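Local coordinates for uncharacterized protein YLR132C (Kluyveromyces marxianus, PDB 6PGL) that probably acts as a nuclease of the 2H superfamily, perhaps a U6 snRNA phosphodiesterase, and binds uridine monophosphate, at residues G10-E15 against V61-T66; V117-P122 against L153-G158; M67-E72 against Y137-P142. All blocks are in the same frame, centred on the assembly; numbering follows the deposited sequence.

Contact 1: G10-E15 against V61-T66; sequences GFLFLE and VSLSET. With U5P (uridine-5'-monophosphate), chain E.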
loop_
_atom_site.group_PDB
_atom_site.type_symbol
_atom_site.label_atom_id
_atom_site.label_comp_id
_atom_site.label_asym_id
_atom_site.label_seq_id
_atom_site.Cartn_x
_atom_site.Cartn_y
_atom_site.Cartn_z
ATOM N N GLY A 10 -2.012 10.434 -11.945
ATOM C CA GLY A 10 -2.977 10.281 -10.877
ATOM C C GLY A 10 -2.837 8.907 -10.259
ATOM O O GLY A 10 -2.341 7.975 -10.884
ATOM N N PHE A 11 -3.252 8.802 -8.995
ATOM C CA PHE A 11 -3.121 7.548 -8.258
ATOM C C PHE A 11 -4.194 7.566 -7.174
ATOM O O PHE A 11 -4.351 8.582 -6.501
ATOM C CB PHE A 11 -1.693 7.415 -7.674
ATOM C CG PHE A 11 -1.554 6.378 -6.603
ATOM C CD1 PHE A 11 -1.554 6.743 -5.265
ATOM C CD2 PHE A 11 -1.426 5.035 -6.926
ATOM C CE1 PHE A 11 -1.440 5.789 -4.255
ATOM C CE2 PHE A 11 -1.299 4.057 -5.913
ATOM C CZ PHE A 11 -1.300 4.440 -4.578
ATOM N N LEU A 12 -4.962 6.482 -7.035
ATOM C CA LEU A 12 -6.064 6.416 -6.076
ATOM C C LEU A 12 -5.687 5.519 -4.903
ATOM O O LEU A 12 -5.028 4.497 -5.089
ATOM C CB LEU A 12 -7.322 5.885 -6.754
ATOM C CG LEU A 12 -8.651 6.086 -6.050
ATOM C CD1 LEU A 12 -9.126 7.535 -6.199
ATOM C CD2 LEU A 12 -9.689 5.104 -6.617
ATOM N N PHE A 13 -6.120 5.890 -3.695
ATOM C CA PHE A 13 -5.756 5.083 -2.545
ATOM C C PHE A 13 -6.720 5.340 -1.389
ATOM O O PHE A 13 -7.484 6.307 -1.390
ATOM C CB PHE A 13 -4.274 5.319 -2.122
ATOM C CG PHE A 13 -3.956 6.737 -1.644
ATOM C CD1 PHE A 13 -3.763 7.772 -2.541
ATOM C CD2 PHE A 13 -3.835 7.007 -0.280
ATOM C CE1 PHE A 13 -3.449 9.074 -2.099
ATOM C CE2 PHE A 13 -3.531 8.307 0.175
ATOM C CZ PHE A 13 -3.342 9.339 -0.739
ATOM N N LEU A 14 -6.688 4.430 -0.408
ATOM C CA LEU A 14 -7.337 4.648 0.877
ATOM C C LEU A 14 -6.294 5.113 1.882
ATOM O O LEU A 14 -5.194 4.572 1.939
ATOM C CB LEU A 14 -8.000 3.364 1.398
ATOM C CG LEU A 14 -9.175 2.782 0.607
ATOM C CD1 LEU A 14 -9.580 1.445 1.168
ATOM C CD2 LEU A 14 -10.354 3.732 0.656
ATOM N N GLU A 15 -6.647 6.096 2.695
ATOM C CA GLU A 15 -5.751 6.563 3.737
ATOM C C GLU A 15 -6.155 5.951 5.076
ATOM O O GLU A 15 -7.333 5.971 5.449
ATOM C CB GLU A 15 -5.774 8.081 3.810
ATOM C CG GLU A 15 -4.926 8.597 4.908
ATOM C CD GLU A 15 -4.982 10.077 4.978
ATOM O OE1 GLU A 15 -4.068 10.715 4.423
ATOM O OE2 GLU A 15 -5.966 10.594 5.549
ATOM N N VAL A 61 -4.081 1.776 1.393
ATOM C CA VAL A 61 -4.385 0.726 0.428
ATOM C C VAL A 61 -4.293 1.376 -0.949
ATOM O O VAL A 61 -5.103 2.247 -1.276
ATOM C CB VAL A 61 -5.774 0.089 0.656
ATOM C CG1 VAL A 61 -6.006 -1.113 -0.318
ATOM C CG2 VAL A 61 -5.959 -0.345 2.094
ATOM N N SER A 62 -3.326 0.955 -1.767
ATOM C CA SER A 62 -3.305 1.393 -3.153
ATOM C C SER A 62 -4.517 0.830 -3.879
ATOM O O SER A 62 -4.891 -0.334 -3.677
ATOM C CB SER A 62 -2.035 0.939 -3.878
ATOM O OG SER A 62 -0.851 1.425 -3.259
ATOM N N LEU A 63 -5.166 1.671 -4.687
ATOM C CA LEU A 63 -6.320 1.244 -5.454
ATOM C C LEU A 63 -6.128 1.354 -6.960
ATOM O O LEU A 63 -7.043 1.005 -7.709
ATOM C CB LEU A 63 -7.570 2.039 -5.039
ATOM C CG LEU A 63 -8.014 1.897 -3.571
ATOM C CD1 LEU A 63 -9.150 2.900 -3.267
ATOM C CD2 LEU A 63 -8.430 0.463 -3.181
ATOM N N SER A 64 -5.012 1.905 -7.420
ATOM C CA SER A 64 -4.733 2.004 -8.842
ATOM C C SER A 64 -3.227 1.961 -9.003
ATOM O O SER A 64 -2.478 2.219 -8.062
ATOM C CB SER A 64 -5.295 3.293 -9.471
ATOM O OG SER A 64 -4.499 4.400 -9.077
ATOM N N GLU A 65 -2.799 1.562 -10.189
ATOM C CA GLU A 65 -1.444 1.786 -10.657
ATOM C C GLU A 65 -1.198 3.293 -10.796
ATOM O O GLU A 65 -2.116 4.121 -10.672
ATOM C CB GLU A 65 -1.254 1.077 -12.007
ATOM C CG GLU A 65 -2.220 1.604 -13.060
ATOM C CD GLU A 65 -2.461 0.672 -14.259
ATOM O OE1 GLU A 65 -2.137 1.074 -15.412
ATOM O OE2 GLU A 65 -2.996 -0.444 -14.052
ATOM N N THR A 66 0.057 3.650 -11.059
ATOM C CA THR A 66 0.380 4.996 -11.509
ATOM C C THR A 66 -0.256 5.230 -12.873
ATOM O O THR A 66 0.058 4.518 -13.830
ATOM C CB THR A 66 1.895 5.163 -11.602
ATOM O OG1 THR A 66 2.479 4.924 -10.323
ATOM C CG2 THR A 66 2.251 6.563 -12.035
HETATM N N1 U5P E . 3.647 -4.596 -5.624
HETATM C C2 U5P E . 4.138 -5.836 -6.121
HETATM N N3 U5P E . 3.283 -6.793 -6.489
HETATM C C4 U5P E . 1.971 -6.600 -6.407
HETATM C C5 U5P E . 1.465 -5.391 -5.935
HETATM C C6 U5P E . 2.334 -4.384 -5.546
HETATM O O2 U5P E . 5.371 -6.078 -6.213
HETATM O O4 U5P E . 1.217 -7.532 -6.760
HETATM C "C1'" U5P E . 4.588 -3.538 -5.229
HETATM C "C2'" U5P E . 4.208 -2.159 -5.747
HETATM O "O2'" U5P E . 4.673 -1.981 -7.064
HETATM C "C3'" U5P E . 4.871 -1.231 -4.730
HETATM C "C4'" U5P E . 4.955 -2.074 -3.451
HETATM O "O3'" U5P E . 6.183 -0.912 -5.185
HETATM O "O4'" U5P E . 4.605 -3.432 -3.824
HETATM C "C5'" U5P E . 4.071 -1.616 -2.313
HETATM O "O5'" U5P E . 2.865 -1.019 -2.780
HETATM P P U5P E . 1.844 -0.318 -1.776
HETATM O O1P U5P E . 0.527 -0.415 -2.482
HETATM O O2P U5P E . 1.916 -1.108 -0.483
HETATM O O3P U5P E . 2.333 1.102 -1.708
#
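L14 pairs with V61 and F13 with S62 where strand 9-16 runs antiparallel to strand 59-68, L14 N giving V61 O a 2.8 Å hydrogen bond that V61 N returns to L14 O. S62 belongs to the first His-x-Ser motif of this 2H-type fold (H60 and S62), on an outer strand of a four-stranded sheet. Beyond it the backbone pairing continues through L63 N, bonded to L12 O, and then a side chain takes over: S64 OG accepts a hydrogen bond from L12 N at 3.0 Å and donates to E65 O. Serine suits this place because one small hydroxyl can do both jobs. On the buried face L14 lies beside V61, both pointing the same way, while L63 crosses L14, its CD1 3.9 Å from CG; L14 and V61 pack on strand 94-99, L63 on L127 of helix 121-137. On the other face S62 OG stands so close to O1P of UMP that the exact length is doubtful. F11, its CG anti to the backbone N (chi1 164°), carries its ring to this phosphate side. CE2 comes within 3.1 Å of S64 O, and CZ ends 3.3 Å from S62 OG, which lies in the plane of the ring.

Contact 2: V117-P122 against L153-G158; sequences VGLSEP and LHVSFG. Unlike the reference sequence in segment 117-122: P122 (reference Gln). With U5P (uridine-5'-monophosphate), chain E.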
loop_
_atom_site.group_PDB
_atom_site.type_symbol
_atom_site.label_atom_id
_atom_site.label_comp_id
_atom_site.label_asym_id
_atom_site.label_seq_id
_atom_site.Cartn_x
_atom_site.Cartn_y
_atom_site.Cartn_z
ATOM N N VAL A 117 0.451 -7.263 4.649
ATOM C CA VAL A 117 -0.596 -8.250 4.864
ATOM C C VAL A 117 -1.706 -7.954 3.865
ATOM O O VAL A 117 -2.058 -6.791 3.654
ATOM C CB VAL A 117 -1.145 -8.217 6.318
ATOM C CG1 VAL A 117 -2.153 -9.343 6.515
ATOM C CG2 VAL A 117 0.001 -8.311 7.388
ATOM N N GLY A 118 -2.262 -9.006 3.248
ATOM C CA GLY A 118 -3.315 -8.807 2.264
ATOM C C GLY A 118 -4.639 -8.430 2.907
ATOM O O GLY A 118 -4.876 -8.706 4.081
ATOM N N LEU A 119 -5.513 -7.778 2.123
ATOM C CA LEU A 119 -6.844 -7.412 2.609
ATOM C C LEU A 119 -7.720 -8.651 2.742
ATOM O O LEU A 119 -7.629 -9.581 1.936
ATOM C CB LEU A 119 -7.517 -6.404 1.664
ATOM C CG LEU A 119 -7.581 -4.931 2.114
ATOM C CD1 LEU A 119 -6.152 -4.322 2.193
ATOM C CD2 LEU A 119 -8.460 -4.085 1.194
ATOM N N SER A 120 -8.579 -8.666 3.762
ATOM C CA SER A 120 -9.494 -9.789 3.944
ATOM C C SER A 120 -10.450 -9.907 2.758
ATOM O O SER A 120 -10.624 -8.981 1.956
ATOM C CB SER A 120 -10.286 -9.634 5.237
ATOM O OG SER A 120 -11.251 -8.609 5.071
ATOM N N GLU A 121 -11.053 -11.083 2.620
ATOM C CA GLU A 121 -11.949 -11.283 1.484
ATOM C C GLU A 121 -13.113 -10.293 1.454
ATOM O O GLU A 121 -13.367 -9.713 0.386
ATOM C CB GLU A 121 -12.436 -12.733 1.466
ATOM C CG GLU A 121 -13.266 -13.024 0.251
ATOM C CD GLU A 121 -13.641 -14.488 0.158
ATOM O OE1 GLU A 121 -13.424 -15.238 1.145
ATOM O OE2 GLU A 121 -14.168 -14.871 -0.901
ATOM N N PRO A 122 -13.850 -10.041 2.540
ATOM C CA PRO A 122 -14.951 -9.060 2.440
ATOM C C PRO A 122 -14.488 -7.648 2.114
ATOM O O PRO A 122 -15.209 -6.917 1.423
ATOM C CB PRO A 122 -15.615 -9.124 3.825
ATOM C CG PRO A 122 -15.187 -10.415 4.400
ATOM C CD PRO A 122 -13.812 -10.671 3.874
ATOM N N LEU A 153 -4.568 -6.554 -3.375
ATOM C CA LEU A 153 -4.879 -5.534 -2.384
ATOM C C LEU A 153 -4.206 -5.884 -1.069
ATOM O O LEU A 153 -4.286 -7.027 -0.605
ATOM C CB LEU A 153 -6.385 -5.428 -2.187
ATOM C CG LEU A 153 -7.151 -4.861 -3.376
ATOM C CD1 LEU A 153 -8.664 -4.948 -3.070
ATOM C CD2 LEU A 153 -6.694 -3.421 -3.645
ATOM N N HIS A 154 -3.552 -4.894 -0.460
ATOM C CA HIS A 154 -2.786 -5.148 0.747
ATOM C C HIS A 154 -2.510 -3.816 1.444
ATOM O O HIS A 154 -2.678 -2.737 0.866
ATOM C CB HIS A 154 -1.471 -5.848 0.397
ATOM C CG HIS A 154 -0.536 -4.957 -0.354
ATOM N ND1 HIS A 154 -0.589 -4.811 -1.726
ATOM C CD2 HIS A 154 0.428 -4.112 0.082
ATOM C CE1 HIS A 154 0.317 -3.919 -2.104
ATOM N NE2 HIS A 154 0.948 -3.480 -1.025
ATOM N N VAL A 155 -2.056 -3.913 2.690
ATOM C CA VAL A 155 -1.492 -2.789 3.430
ATOM C C VAL A 155 -0.035 -3.127 3.730
ATOM O O VAL A 155 0.249 -4.190 4.287
ATOM C CB VAL A 155 -2.251 -2.532 4.747
ATOM C CG1 VAL A 155 -1.548 -1.434 5.544
ATOM C CG2 VAL A 155 -3.740 -2.149 4.485
ATOM N N SER A 156 0.888 -2.228 3.368
ATOM C CA SER A 156 2.281 -2.379 3.781
ATOM C C SER A 156 2.504 -1.744 5.143
ATOM O O SER A 156 2.020 -0.638 5.414
ATOM C CB SER A 156 3.232 -1.738 2.773
ATOM O OG SER A 156 3.181 -2.467 1.562
ATOM N N PHE A 157 3.263 -2.448 5.997
ATOM C CA PHE A 157 3.511 -1.984 7.349
ATOM C C PHE A 157 4.961 -1.580 7.612
ATOM O O PHE A 157 5.202 -0.764 8.512
ATOM C CB PHE A 157 3.090 -3.075 8.351
ATOM C CG PHE A 157 1.589 -3.286 8.403
ATOM C CD1 PHE A 157 0.790 -2.394 9.081
ATOM C CD2 PHE A 157 0.996 -4.351 7.746
ATOM C CE1 PHE A 157 -0.593 -2.562 9.133
ATOM C CE2 PHE A 157 -0.390 -4.534 7.799
ATOM C CZ PHE A 157 -1.180 -3.635 8.515
ATOM N N GLY A 158 5.920 -2.108 6.850
ATOM C CA GLY A 158 7.318 -1.743 7.023
ATOM C C GLY A 158 8.023 -1.906 5.696
ATOM O O GLY A 158 7.506 -2.554 4.776
HETATM N N1 U5P E . 3.647 -4.596 -5.624
HETATM C C2 U5P E . 4.138 -5.836 -6.121
HETATM N N3 U5P E . 3.283 -6.793 -6.489
HETATM C C4 U5P E . 1.971 -6.600 -6.407
HETATM C C5 U5P E . 1.465 -5.391 -5.935
HETATM C C6 U5P E . 2.334 -4.384 -5.546
HETATM O O2 U5P E . 5.371 -6.078 -6.213
HETATM O O4 U5P E . 1.217 -7.532 -6.760
HETATM C "C1'" U5P E . 4.588 -3.538 -5.229
HETATM C "C2'" U5P E . 4.208 -2.159 -5.747
HETATM O "O2'" U5P E . 4.673 -1.981 -7.064
HETATM C "C3'" U5P E . 4.871 -1.231 -4.730
HETATM C "C4'" U5P E . 4.955 -2.074 -3.451
HETATM O "O3'" U5P E . 6.183 -0.912 -5.185
HETATM O "O4'" U5P E . 4.605 -3.432 -3.824
HETATM C "C5'" U5P E . 4.071 -1.616 -2.313
HETATM O "O5'" U5P E . 2.865 -1.019 -2.780
HETATM P P U5P E . 1.844 -0.318 -1.776
HETATM O O1P U5P E . 0.527 -0.415 -2.482
HETATM O O2P U5P E . 1.916 -1.108 -0.483
HETATM O O3P U5P E . 2.333 1.102 -1.708
#
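V117 and V155 form the hydrogen-bonded antiparallel pair that joins strand 112-119 to strand 154-161, V155 N reaching V117 O at 3.0 Å and V117 N reaching V155 O. The next pair, G118 and H154, brings the CA atoms to 4.0 Å; glycine fits here, since a CB would point to the same face as H154 and stand close to L153 O.

H154 is one of the residues that grip the phosphate, H60 being another that bonds UMP. Its CB lies against the partner strand, 3.4 Å from V117 O and close to CA of G118. From there CG lies between the backbone N and the carbonyl carbon (chi1 68°), which turns the imidazole off the sheet toward the nucleotide. ND1 is hydrogen-bonded to N152 O, which fixes the rotation of the ring. CE1 comes to 3.5 Å from O1P of UMP, while CD2 passes near O2P. At the tip NE2 donates to O2P over 2.6 Å, a bent bond with 138° at the hydrogen. S156, two residues on and on the same side of its strand, gives O2P a second donor through OG at 2.8 Å.

The face of V117 and V155 is apolar. CD1 of L119 touches CG2 of V155, and CG2 of V117 meets CE2 of F157 at 3.8 Å. All four side chains touch L98, and V155 and F157 also touch L59. F157 and G158 both face L115 in a classic beta bulge.

H154 and S156 thus form the second His-x-Ser motif of the 2H family, and their two donors converging on one phosphate oxygen imply a pocket built to hold, and probably to polarise, a phosphate group.

Contact 3: M67-E72 against Y137-P142; sequences MMFANE and YKPRSP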
loop_
_atom_site.group_PDB
_atom_site.type_symbol
_atom_site.label_atom_id
_atom_site.label_comp_id
_atom_site.label_asym_id
_atom_site.label_seq_id
_atom_site.Cartn_x
_atom_site.Cartn_y
_atom_site.Cartn_z
ATOM N N MET A 67 -1.181 6.196 -12.954
ATOM C CA MET A 67 -1.958 6.486 -14.157
ATOM C C MET A 67 -1.469 7.775 -14.811
ATOM O O MET A 67 -1.631 8.868 -14.247
ATOM C CB MET A 67 -3.442 6.586 -13.822
ATOM C CG MET A 67 -4.017 5.280 -13.333
ATOM S SD MET A 67 -5.764 5.473 -12.972
ATOM C CE MET A 67 -5.697 6.717 -11.687
ATOM N N MET A 68 -0.881 7.660 -16.004
ATOM C CA MET A 68 -0.363 8.822 -16.725
ATOM C C MET A 68 -1.323 9.233 -17.837
ATOM O O MET A 68 -1.447 8.541 -18.850
ATOM C CB MET A 68 1.024 8.573 -17.304
ATOM C CG MET A 68 1.559 9.851 -17.932
ATOM S SD MET A 68 3.307 9.863 -18.281
ATOM C CE MET A 68 4.022 9.536 -16.671
ATOM N N PHE A 69 -1.980 10.370 -17.653
ATOM C CA PHE A 69 -2.961 10.896 -18.585
ATOM C C PHE A 69 -2.254 11.736 -19.644
ATOM O O PHE A 69 -1.049 11.989 -19.565
ATOM C CB PHE A 69 -4.027 11.700 -17.829
ATOM C CG PHE A 69 -4.824 10.864 -16.860
ATOM C CD1 PHE A 69 -4.362 10.633 -15.575
ATOM C CD2 PHE A 69 -6.020 10.282 -17.253
ATOM C CE1 PHE A 69 -5.081 9.842 -14.686
ATOM C CE2 PHE A 69 -6.742 9.461 -16.369
ATOM C CZ PHE A 69 -6.273 9.258 -15.083
ATOM N N ALA A 70 -3.012 12.131 -20.674
ATOM C CA ALA A 70 -2.420 12.820 -21.819
ATOM C C ALA A 70 -1.900 14.200 -21.444
ATOM O O ALA A 70 -0.899 14.665 -22.002
ATOM C CB ALA A 70 -3.439 12.923 -22.946
ATOM N N ASN A 71 -2.600 14.903 -20.561
ATOM C CA ASN A 71 -2.157 16.201 -20.081
ATOM C C ASN A 71 -2.786 16.398 -18.714
ATOM O O ASN A 71 -3.544 15.549 -18.232
ATOM C CB ASN A 71 -2.449 17.346 -21.087
ATOM C CG ASN A 71 -3.946 17.674 -21.233
ATOM O OD1 ASN A 71 -4.777 17.215 -20.448
ATOM N ND2 ASN A 71 -4.285 18.488 -22.243
ATOM N N GLU A 72 -2.453 17.521 -18.085
ATOM C CA GLU A 72 -2.943 17.799 -16.738
ATOM C C GLU A 72 -4.458 17.993 -16.694
ATOM O O GLU A 72 -5.108 17.586 -15.723
ATOM C CB GLU A 72 -2.238 19.042 -16.211
ATOM C CG GLU A 72 -2.765 19.531 -14.897
ATOM C CD GLU A 72 -2.057 20.793 -14.457
ATOM O OE1 GLU A 72 -2.257 21.857 -15.099
ATOM O OE2 GLU A 72 -1.278 20.705 -13.487
ATOM N N TYR A 137 -11.713 4.434 -16.204
ATOM C CA TYR A 137 -11.139 5.725 -16.552
ATOM C C TYR A 137 -9.621 5.722 -16.700
ATOM O O TYR A 137 -9.065 6.730 -17.138
ATOM C CB TYR A 137 -11.533 6.764 -15.494
ATOM C CG TYR A 137 -12.986 7.145 -15.551
ATOM C CD1 TYR A 137 -13.472 7.945 -16.570
ATOM C CD2 TYR A 137 -13.883 6.662 -14.614
ATOM C CE1 TYR A 137 -14.808 8.284 -16.640
ATOM C CE2 TYR A 137 -15.222 6.989 -14.679
ATOM C CZ TYR A 137 -15.679 7.805 -15.690
ATOM O OH TYR A 137 -17.028 8.132 -15.755
ATOM N N LYS A 138 -8.938 4.617 -16.422
ATOM C CA LYS A 138 -7.485 4.675 -16.445
ATOM C C LYS A 138 -6.945 4.734 -17.879
ATOM O O LYS A 138 -7.565 4.217 -18.813
ATOM C CB LYS A 138 -6.902 3.485 -15.691
ATOM C CG LYS A 138 -7.112 2.153 -16.329
ATOM C CD LYS A 138 -6.351 1.077 -15.552
ATOM C CE LYS A 138 -5.985 -0.075 -16.479
ATOM N NZ LYS A 138 -5.460 -1.275 -15.735
ATOM N N PRO A 139 -5.786 5.361 -18.079
ATOM C CA PRO A 139 -5.207 5.407 -19.427
ATOM C C PRO A 139 -4.917 4.001 -19.926
ATOM O O PRO A 139 -4.573 3.103 -19.155
ATOM C CB PRO A 139 -3.920 6.215 -19.236
ATOM C CG PRO A 139 -4.171 7.033 -18.004
ATOM C CD PRO A 139 -5.006 6.156 -17.115
ATOM N N ARG A 140 -5.019 3.824 -21.241
ATOM C CA ARG A 140 -4.814 2.506 -21.816
ATOM C C ARG A 140 -3.344 2.131 -21.957
ATOM O O ARG A 140 -3.042 0.940 -22.073
ATOM C CB ARG A 140 -5.501 2.429 -23.184
ATOM N N SER A 141 -2.429 3.101 -21.962
ATOM C CA SER A 141 -1.003 2.804 -22.002
ATOM C C SER A 141 -0.423 2.912 -20.600
ATOM O O SER A 141 -0.286 4.031 -20.083
ATOM C CB SER A 141 -0.272 3.744 -22.952
ATOM O OG SER A 141 -0.769 5.060 -22.804
ATOM N N PRO A 142 -0.075 1.810 -19.948
ATOM C CA PRO A 142 0.418 1.890 -18.573
ATOM C C PRO A 142 1.867 2.340 -18.495
ATOM O O PRO A 142 2.664 2.116 -19.405
ATOM C CB PRO A 142 0.280 0.448 -18.073
ATOM C CG PRO A 142 0.471 -0.375 -19.310
ATOM C CD PRO A 142 -0.093 0.426 -20.456
HETATM O O HOH W 1 -0.793 5.031 -17.382
#
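P139 crosses F69 at about a right angle, placing CG over the face of the phenyl ring, 3.9 Å from its centroid and only 14° off the ring normal, a CH-pi contact. The same proline reaches two neighbours of F69: CD touches CB of M67 at 3.7 Å, and CG sits 3.2 Å from M68 O. A rigid pyrrolidine ring suits the place, offering a compact hydrocarbon surface to the aromatic face, M67 CB and M68 O at once. At the rim of the F69 ring, CE2 meets Y137 O at 3.7 Å, near the ring plane. M67 crosses K138 at about a right angle, its chain extended as far as SD, which lies 3.6 Å from CB of the lysine.

No direct hydrogen bond joins the two segments. A water bridges them instead, accepting from M68 N at 3.0 Å and donating to S141 O at 2.9 Å.

Farther out, F69 is seated by helix 72-87, whose L75 and M79 touch it; with CG anti to the carbonyl carbon (chi1 -63°), the ring is directed between that helix and P139. Cut back to alanine, this position would lose the face on which P139 lies and would probably open a gap against L75 and M79. N71, at the N-cap, holds the start of the same helix through OD1 to E74 N. K138, extended beyond CG, carries NZ to salt bridges with E135 and E65, while Y137 OH is hydrogen-bonded to E85.

The contact thus fastens the exit from helix 121-137 to the end of strand 59-68 and the start of helix 72-87: a CH-pi contact between a strand end and a post-helix loop, peripheral packing in the alpha/beta 2H fold.

Overall arrangement
Contacts 1 and 2 are buried strand pairings in two different four-stranded sheets, and they meet where V61 packs on V155 and L119. Each supplies one His-x-Ser strand, so S62 comes to the UMP phosphate from one sheet and H154 with S156 from the other. Contact 3 is only partly buried, lies farther from the chain centre and does not touch contact 2. It shares strand 59-68 with contact 1, and a probable backbone hydrogen bond from G10 N to M67 O, with the E65 to K138 salt bridge, ties the two together. The chemistry follows position: backbone bonds, apolar chains and phosphate-facing polar groups in the middle, a CH-pi contact, a thioether and a bridging water at the periphery.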